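Local coordinates for protein thiosulfate reductase (Thermus thermophilus, PDB 2VPZ) that probably reduces sulfur compounds such as polysulfide or thiosulfate, using a molybdenum centre held by molybdopterin guanine dinucleotide and a 4Fe-4S cluster, at residues Asp257-Leu261 / Tyr342-Leu347; Phe296-Trp300 / Val311-Val315. The contacts are given in a common frame with arbitrary orientation. Residues are numbered along the deposited sequence.

Contact 1: Asp257-Leu261 / Tyr342-Leu347. With MGD (2-amino-5,6-dimercapto-7-methyl-3,7,8a,9-tetrahydro-8-oxa-1,3,9,10-tetraaza-anthracen-4-one guanosine dinucleotide), chain I.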
loop_
_atom_site.group_PDB
_atom_site.type_symbol
_atom_site.label_atom_id
_atom_site.label_comp_id
_atom_site.label_asym_id
_atom_site.label_seq_id
_atom_site.Cartn_x
_atom_site.Cartn_y
_atom_site.Cartn_z
ATOM N N ASP A 257 11.440 -29.140 -23.496
ATOM C CA ASP A 257 11.903 -27.860 -24.044
ATOM C C ASP A 257 12.274 -27.803 -25.515
ATOM O O ASP A 257 12.162 -26.752 -26.164
ATOM C CB ASP A 257 13.079 -27.328 -23.217
ATOM C CG ASP A 257 12.773 -27.218 -21.731
ATOM O OD1 ASP A 257 12.541 -26.082 -21.252
ATOM O OD2 ASP A 257 12.735 -28.260 -21.064
ATOM N N THR A 258 12.733 -28.912 -26.062
ATOM C CA THR A 258 13.093 -28.880 -27.465
ATOM C C THR A 258 11.825 -28.739 -28.352
ATOM O O THR A 258 11.912 -28.174 -29.432
ATOM C CB THR A 258 13.932 -30.130 -27.896
ATOM O OG1 THR A 258 14.862 -30.466 -26.874
ATOM C CG2 THR A 258 14.703 -29.819 -29.203
ATOM N N ALA A 259 10.662 -29.211 -27.889
ATOM C CA ALA A 259 9.410 -29.081 -28.671
ATOM C C ALA A 259 8.912 -27.617 -28.734
ATOM O O ALA A 259 8.317 -27.183 -29.728
ATOM C CB ALA A 259 8.283 -29.995 -28.106
ATOM N N LEU A 260 9.151 -26.888 -27.634
ATOM C CA LEU A 260 8.796 -25.472 -27.473
ATOM C C LEU A 260 9.830 -24.655 -28.327
ATOM O O LEU A 260 9.465 -23.696 -29.030
ATOM C CB LEU A 260 8.773 -25.076 -25.973
ATOM C CG LEU A 260 8.265 -23.748 -25.372
ATOM C CD1 LEU A 260 9.445 -22.880 -24.909
ATOM C CD2 LEU A 260 7.374 -22.991 -26.378
ATOM N N LEU A 261 11.102 -25.038 -28.311
ATOM C CA LEU A 261 12.104 -24.347 -29.137
ATOM C C LEU A 261 11.834 -24.583 -30.662
ATOM O O LEU A 261 11.843 -23.630 -31.432
ATOM C CB LEU A 261 13.543 -24.736 -28.730
ATOM C CG LEU A 261 13.992 -24.136 -27.376
ATOM C CD1 LEU A 261 15.139 -24.959 -26.754
ATOM C CD2 LEU A 261 14.394 -22.659 -27.555
ATOM N N TYR A 342 20.983 -31.281 -28.648
ATOM C CA TYR A 342 19.890 -30.860 -29.525
ATOM C C TYR A 342 19.134 -29.645 -28.950
ATOM O O TYR A 342 18.913 -28.662 -29.667
ATOM C CB TYR A 342 18.913 -32.009 -29.769
ATOM C CG TYR A 342 19.405 -33.013 -30.787
ATOM C CD1 TYR A 342 19.012 -34.348 -30.720
ATOM C CD2 TYR A 342 20.241 -32.618 -31.847
ATOM C CE1 TYR A 342 19.429 -35.281 -31.680
ATOM C CE2 TYR A 342 20.670 -33.547 -32.823
ATOM C CZ TYR A 342 20.255 -34.885 -32.732
ATOM O OH TYR A 342 20.630 -35.834 -33.665
ATOM N N ARG A 343 18.736 -29.691 -27.679
ATOM C CA ARG A 343 18.035 -28.541 -27.100
ATOM C C ARG A 343 18.892 -27.261 -27.241
ATOM O O ARG A 343 18.391 -26.234 -27.706
ATOM C CB ARG A 343 17.626 -28.741 -25.621
ATOM C CG ARG A 343 17.018 -27.471 -24.956
ATOM C CD ARG A 343 16.827 -27.616 -23.438
ATOM N NE ARG A 343 18.083 -27.765 -22.707
ATOM C CZ ARG A 343 18.642 -28.918 -22.340
ATOM N NH1 ARG A 343 18.051 -30.063 -22.634
ATOM N NH2 ARG A 343 19.800 -28.932 -21.672
ATOM N N VAL A 344 20.172 -27.302 -26.885
ATOM C CA VAL A 344 20.997 -26.098 -27.031
ATOM C C VAL A 344 21.126 -25.629 -28.508
ATOM O O VAL A 344 21.002 -24.432 -28.785
ATOM C CB VAL A 344 22.426 -26.244 -26.367
ATOM C CG1 VAL A 344 23.126 -24.862 -26.324
ATOM C CG2 VAL A 344 22.316 -26.849 -24.933
ATOM N N MET A 345 21.350 -26.545 -29.453
ATOM C CA MET A 345 21.454 -26.184 -30.881
ATOM C C MET A 345 20.219 -25.343 -31.328
ATOM O O MET A 345 20.368 -24.281 -31.966
ATOM C CB MET A 345 21.603 -27.448 -31.763
ATOM C CG MET A 345 23.012 -28.052 -31.832
ATOM S SD MET A 345 22.991 -29.765 -32.425
ATOM C CE MET A 345 22.043 -29.597 -33.930
ATOM N N ALA A 346 19.024 -25.816 -30.961
ATOM C CA ALA A 346 17.728 -25.178 -31.245
ATOM C C ALA A 346 17.565 -23.761 -30.650
ATOM O O ALA A 346 16.961 -22.875 -31.276
ATOM C CB ALA A 346 16.565 -26.078 -30.747
ATOM N N LEU A 347 18.077 -23.582 -29.432
ATOM C CA LEU A 347 18.072 -22.310 -28.689
ATOM C C LEU A 347 18.994 -21.316 -29.415
ATOM O O LEU A 347 18.697 -20.115 -29.482
ATOM C CB LEU A 347 18.557 -22.499 -27.231
ATOM C CG LEU A 347 18.753 -21.321 -26.246
ATOM C CD1 LEU A 347 18.358 -21.754 -24.821
ATOM C CD2 LEU A 347 20.204 -20.819 -26.259
HETATM P PB MGD I . 19.692 -24.885 -14.550
HETATM O O1B MGD I . 19.847 -26.349 -14.430
HETATM O O2B MGD I . 19.484 -24.271 -15.840
HETATM O O3B MGD I . 21.035 -24.480 -13.781
HETATM O O3A MGD I . 22.723 -23.286 -12.298
HETATM P PA MGD I . 21.940 -23.170 -13.662
HETATM O O1A MGD I . 23.012 -23.088 -14.644
HETATM O O2A MGD I . 21.121 -21.969 -13.625
HETATM O "O5'" MGD I . 18.522 -24.397 -13.645
HETATM C "C5'" MGD I . 18.004 -24.962 -12.438
HETATM C "C4'" MGD I . 16.516 -24.780 -12.694
HETATM O "O4'" MGD I . 16.287 -25.697 -13.752
HETATM C "C3'" MGD I . 15.521 -25.199 -11.579
HETATM O "O3'" MGD I . 14.531 -24.165 -11.347
HETATM C "C2'" MGD I . 14.800 -26.456 -12.127
HETATM O "O2'" MGD I . 13.398 -26.303 -11.938
HETATM C "C1'" MGD I . 14.985 -26.296 -13.615
HETATM N N9 MGD I . 14.592 -27.410 -14.521
HETATM C C8 MGD I . 14.640 -28.750 -14.240
HETATM N N7 MGD I . 14.199 -29.500 -15.290
HETATM C C5 MGD I . 13.836 -28.622 -16.260
HETATM C C6 MGD I . 13.208 -28.734 -17.593
HETATM O O6 MGD I . 13.020 -29.873 -18.035
HETATM N N1 MGD I . 12.963 -27.628 -18.292
HETATM C C2 MGD I . 13.196 -26.386 -17.786
HETATM N N2 MGD I . 12.919 -25.268 -18.545
HETATM N N3 MGD I . 13.765 -26.196 -16.555
HETATM C C4 MGD I . 14.101 -27.249 -15.761
HETATM C C10 MGD I . 23.871 -24.041 -11.974
HETATM C C11 MGD I . 25.003 -23.072 -12.082
HETATM O O11 MGD I . 24.878 -22.122 -11.013
HETATM C C12 MGD I . 26.392 -23.742 -12.251
HETATM S S12 MGD I . 26.673 -24.912 -13.428
HETATM C C13 MGD I . 27.482 -23.422 -11.465
HETATM S S13 MGD I . 29.010 -24.106 -11.782
HETATM C C14 MGD I . 27.355 -22.438 -10.332
HETATM N N15 MGD I . 27.301 -22.986 -9.027
HETATM C C16 MGD I . 26.717 -22.304 -7.990
HETATM C C17 MGD I . 26.653 -22.785 -6.564
HETATM O O17 MGD I . 27.217 -23.870 -6.250
HETATM N N18 MGD I . 26.060 -21.995 -5.605
HETATM C C19 MGD I . 25.459 -20.843 -5.999
HETATM N N19 MGD I . 24.829 -20.159 -5.064
HETATM N N20 MGD I . 25.415 -20.327 -7.273
HETATM C C21 MGD I . 26.070 -21.014 -8.259
HETATM N N22 MGD I . 26.070 -20.616 -9.521
HETATM C C23 MGD I . 26.190 -21.513 -10.622
#
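Asp257 lies on helix 257-270, and its carboxylate takes both donors on one edge of the guanine of MGD: N2 gives a hydrogen bond to OD1 of Asp257 and N1 one to OD2, each 2.9 Å long. That paired grip reads a guanine, which carries both an amino group and a protonated ring nitrogen side by side. Further back along the same side chain, Asp257 CB rests on Arg343 CD at 3.8 Å. Thr258 comes next, where CA atoms of the two segments come closest, Thr258 CA lying 5.0 Å from Arg343 CA and its OG1 3.5 Å from Arg343 CB. Ala259 and Leu260 face elsewhere, and one turn on from Thr258 the helix presents Leu261. This side chain spans three residues of 342-347: CD1 lies 3.6 Å from Arg343 CG, CB 3.9 Å from Ala346 CB, and CD2 4.2 Å from Leu347 CB. Arg343 lends this interface its aliphatic stem, while its guanidinium turns to a salt bridge with Asp340 and a cation-pi contact with Trp336. The axes of the segments 257-261 and 342-347 approach to 9.2 Å at 22°, nearly parallel, and Asp257 and Leu261 also touch Ile206 on strand 202-206. This is helix packing beside a parallel sheet, with an aspartate recognising the guanine of MGD, as in the bis-MGD oxidoreductase family.

Contact 2: Phe296-Trp300 / Val311-Val315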
loop_
_atom_site.group_PDB
_atom_site.type_symbol
_atom_site.label_atom_id
_atom_site.label_comp_id
_atom_site.label_asym_id
_atom_site.label_seq_id
_atom_site.Cartn_x
_atom_site.Cartn_y
_atom_site.Cartn_z
ATOM N N PHE A 296 6.252 -28.993 -37.094
ATOM C CA PHE A 296 6.366 -28.646 -35.669
ATOM C C PHE A 296 5.675 -27.299 -35.411
ATOM O O PHE A 296 6.312 -26.248 -35.332
ATOM C CB PHE A 296 7.833 -28.583 -35.216
ATOM C CG PHE A 296 8.631 -29.824 -35.536
ATOM C CD1 PHE A 296 9.900 -29.719 -36.124
ATOM C CD2 PHE A 296 8.118 -31.094 -35.264
ATOM C CE1 PHE A 296 10.656 -30.863 -36.439
ATOM C CE2 PHE A 296 8.857 -32.259 -35.573
ATOM C CZ PHE A 296 10.132 -32.140 -36.166
ATOM N N THR A 297 4.361 -27.343 -35.276
ATOM C CA THR A 297 3.515 -26.168 -35.064
ATOM C C THR A 297 3.123 -25.895 -33.598
ATOM O O THR A 297 3.272 -26.783 -32.738
ATOM C CB THR A 297 2.183 -26.332 -35.892
ATOM O OG1 THR A 297 1.117 -25.616 -35.280
ATOM C CG2 THR A 297 1.809 -27.829 -36.009
ATOM N N PRO A 298 2.712 -24.632 -33.267
ATOM C CA PRO A 298 2.318 -24.358 -31.882
ATOM C C PRO A 298 1.227 -25.375 -31.383
ATOM O O PRO A 298 1.087 -25.584 -30.180
ATOM C CB PRO A 298 1.771 -22.938 -31.946
ATOM C CG PRO A 298 2.648 -22.257 -32.995
ATOM C CD PRO A 298 3.099 -23.384 -33.952
ATOM N N GLU A 299 0.436 -25.977 -32.285
ATOM C CA GLU A 299 -0.582 -26.961 -31.847
ATOM C C GLU A 299 0.092 -28.339 -31.591
ATOM O O GLU A 299 -0.313 -29.070 -30.682
ATOM C CB GLU A 299 -1.783 -27.093 -32.817
ATOM C CG GLU A 299 -1.963 -25.998 -33.902
ATOM C CD GLU A 299 -2.405 -24.619 -33.374
ATOM O OE1 GLU A 299 -3.434 -24.535 -32.657
ATOM O OE2 GLU A 299 -1.728 -23.626 -33.706
ATOM N N TRP A 300 1.107 -28.692 -32.377
ATOM C CA TRP A 300 1.868 -29.944 -32.144
ATOM C C TRP A 300 2.635 -29.814 -30.778
ATOM O O TRP A 300 2.672 -30.770 -29.989
ATOM C CB TRP A 300 2.876 -30.192 -33.290
ATOM C CG TRP A 300 3.989 -31.211 -32.964
ATOM C CD1 TRP A 300 3.919 -32.574 -33.064
ATOM C CD2 TRP A 300 5.321 -30.917 -32.478
ATOM N NE1 TRP A 300 5.117 -33.138 -32.677
ATOM C CE2 TRP A 300 5.995 -32.148 -32.320
ATOM C CE3 TRP A 300 6.009 -29.727 -32.178
ATOM C CZ2 TRP A 300 7.336 -32.233 -31.850
ATOM C CZ3 TRP A 300 7.348 -29.804 -31.708
ATOM C CH2 TRP A 300 7.990 -31.057 -31.560
ATOM N N VAL A 311 -0.145 -18.752 -26.302
ATOM C CA VAL A 311 1.040 -18.359 -25.545
ATOM C C VAL A 311 2.310 -18.690 -26.378
ATOM O O VAL A 311 3.165 -17.822 -26.525
ATOM C CB VAL A 311 1.082 -19.078 -24.156
ATOM C CG1 VAL A 311 2.412 -18.772 -23.420
ATOM C CG2 VAL A 311 -0.116 -18.638 -23.319
ATOM N N ILE A 312 2.441 -19.890 -26.956
ATOM C CA ILE A 312 3.645 -20.203 -27.767
ATOM C C ILE A 312 3.890 -19.208 -28.935
ATOM O O ILE A 312 5.028 -18.787 -29.193
ATOM C CB ILE A 312 3.631 -21.681 -28.296
ATOM C CG1 ILE A 312 3.548 -22.640 -27.095
ATOM C CG2 ILE A 312 4.856 -21.912 -29.235
ATOM C CD1 ILE A 312 3.565 -24.147 -27.369
ATOM N N ARG A 313 2.804 -18.834 -29.606
ATOM C CA ARG A 313 2.769 -17.846 -30.693
ATOM C C ARG A 313 3.131 -16.421 -30.239
ATOM O O ARG A 313 4.010 -15.770 -30.824
ATOM C CB ARG A 313 1.388 -17.791 -31.334
ATOM C CG ARG A 313 1.339 -18.540 -32.602
ATOM C CD ARG A 313 0.111 -18.333 -33.431
ATOM N NE ARG A 313 -0.015 -19.563 -34.175
ATOM C CZ ARG A 313 -0.766 -20.585 -33.807
ATOM N NH1 ARG A 313 -1.504 -20.505 -32.708
ATOM N NH2 ARG A 313 -0.697 -21.720 -34.489
ATOM N N GLU A 314 2.413 -15.937 -29.229
ATOM C CA GLU A 314 2.628 -14.611 -28.631
ATOM C C GLU A 314 4.095 -14.427 -28.191
ATOM O O GLU A 314 4.702 -13.389 -28.477
ATOM C CB GLU A 314 1.692 -14.389 -27.430
ATOM C CG GLU A 314 0.372 -13.658 -27.721
ATOM C CD GLU A 314 -0.686 -13.754 -26.587
ATOM O OE1 GLU A 314 -0.328 -13.643 -25.384
ATOM O OE2 GLU A 314 -1.881 -13.925 -26.926
ATOM N N VAL A 315 4.673 -15.404 -27.500
ATOM C CA VAL A 315 6.071 -15.267 -27.096
ATOM C C VAL A 315 7.025 -15.122 -28.304
ATOM O O VAL A 315 7.906 -14.271 -28.261
ATOM C CB VAL A 315 6.527 -16.429 -26.130
ATOM C CG1 VAL A 315 8.057 -16.339 -25.831
ATOM C CG2 VAL A 315 5.733 -16.333 -24.831
#
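Glu299 and Arg313 form a salt bridge, with NH2 of Arg313 donating to OE2 of Glu299 over a modelled 2.3 Å. The line is nearly straight, 165° at the hydrogen, but the separation is very short for such a bond and is best read with the 2.40 Å resolution in mind. Both side chains leave their backbones sideways and bring their charged ends together, the carboxylate meeting the guanidinium near its plane. A second polar bond sets up the first segment: Thr297 is the N-cap of helix 298-305, its OG1 accepting from Glu299 N at 3.1 Å, so Glu299 is held by its backbone in the first turn while its carboxylate reaches across. Pro298 sits between these two residues in sequence and covers one face of the guanidinium, its CG 3.7 Å from Arg313 NH2. Deeper in, the proline turns to Ile312: Pro298 CB is 4.2 Å from Ile312 CG2, and the CA atoms of these two residues are 6.0 Å apart. Helix 257-270 closes off this apolar patch, where Val267 meets Pro298 and Leu260 meets Ile312. The contact thus joins consecutive helices, 298-305 and 309-320, across a short connection. Its chemistry grades from a charged pair with the exposed Glu299 on the outside to buried proline and isoleucine within, so the pair ties the two helices at the surface over a buried apolar contact.

How the contacts relate
Along the chain, the segments of contact 2 fall between those of contact 1: helix 257-270 comes first, then helices 298-305 and 309-320, and finally helix 341-354. The centres of the two contacts lie about 14 Å apart, and both belong to the molybdopterin oxidoreductase part of the chain. Helix 257-270 is the common element. While Leu261 turns to helix 341-354, Ala259 and Leu260, between Thr258 and Leu261, face contact 2: Ala259 O lies 3.4 Å from Trp300 CZ3, and Leu260 CD2 3.9 Å from Ile312 CG1. Successive layers therefore run from the surface salt bridge inward to the helix that carries the guanine-binding Asp257, linking the cofactor pocket to the outer helices.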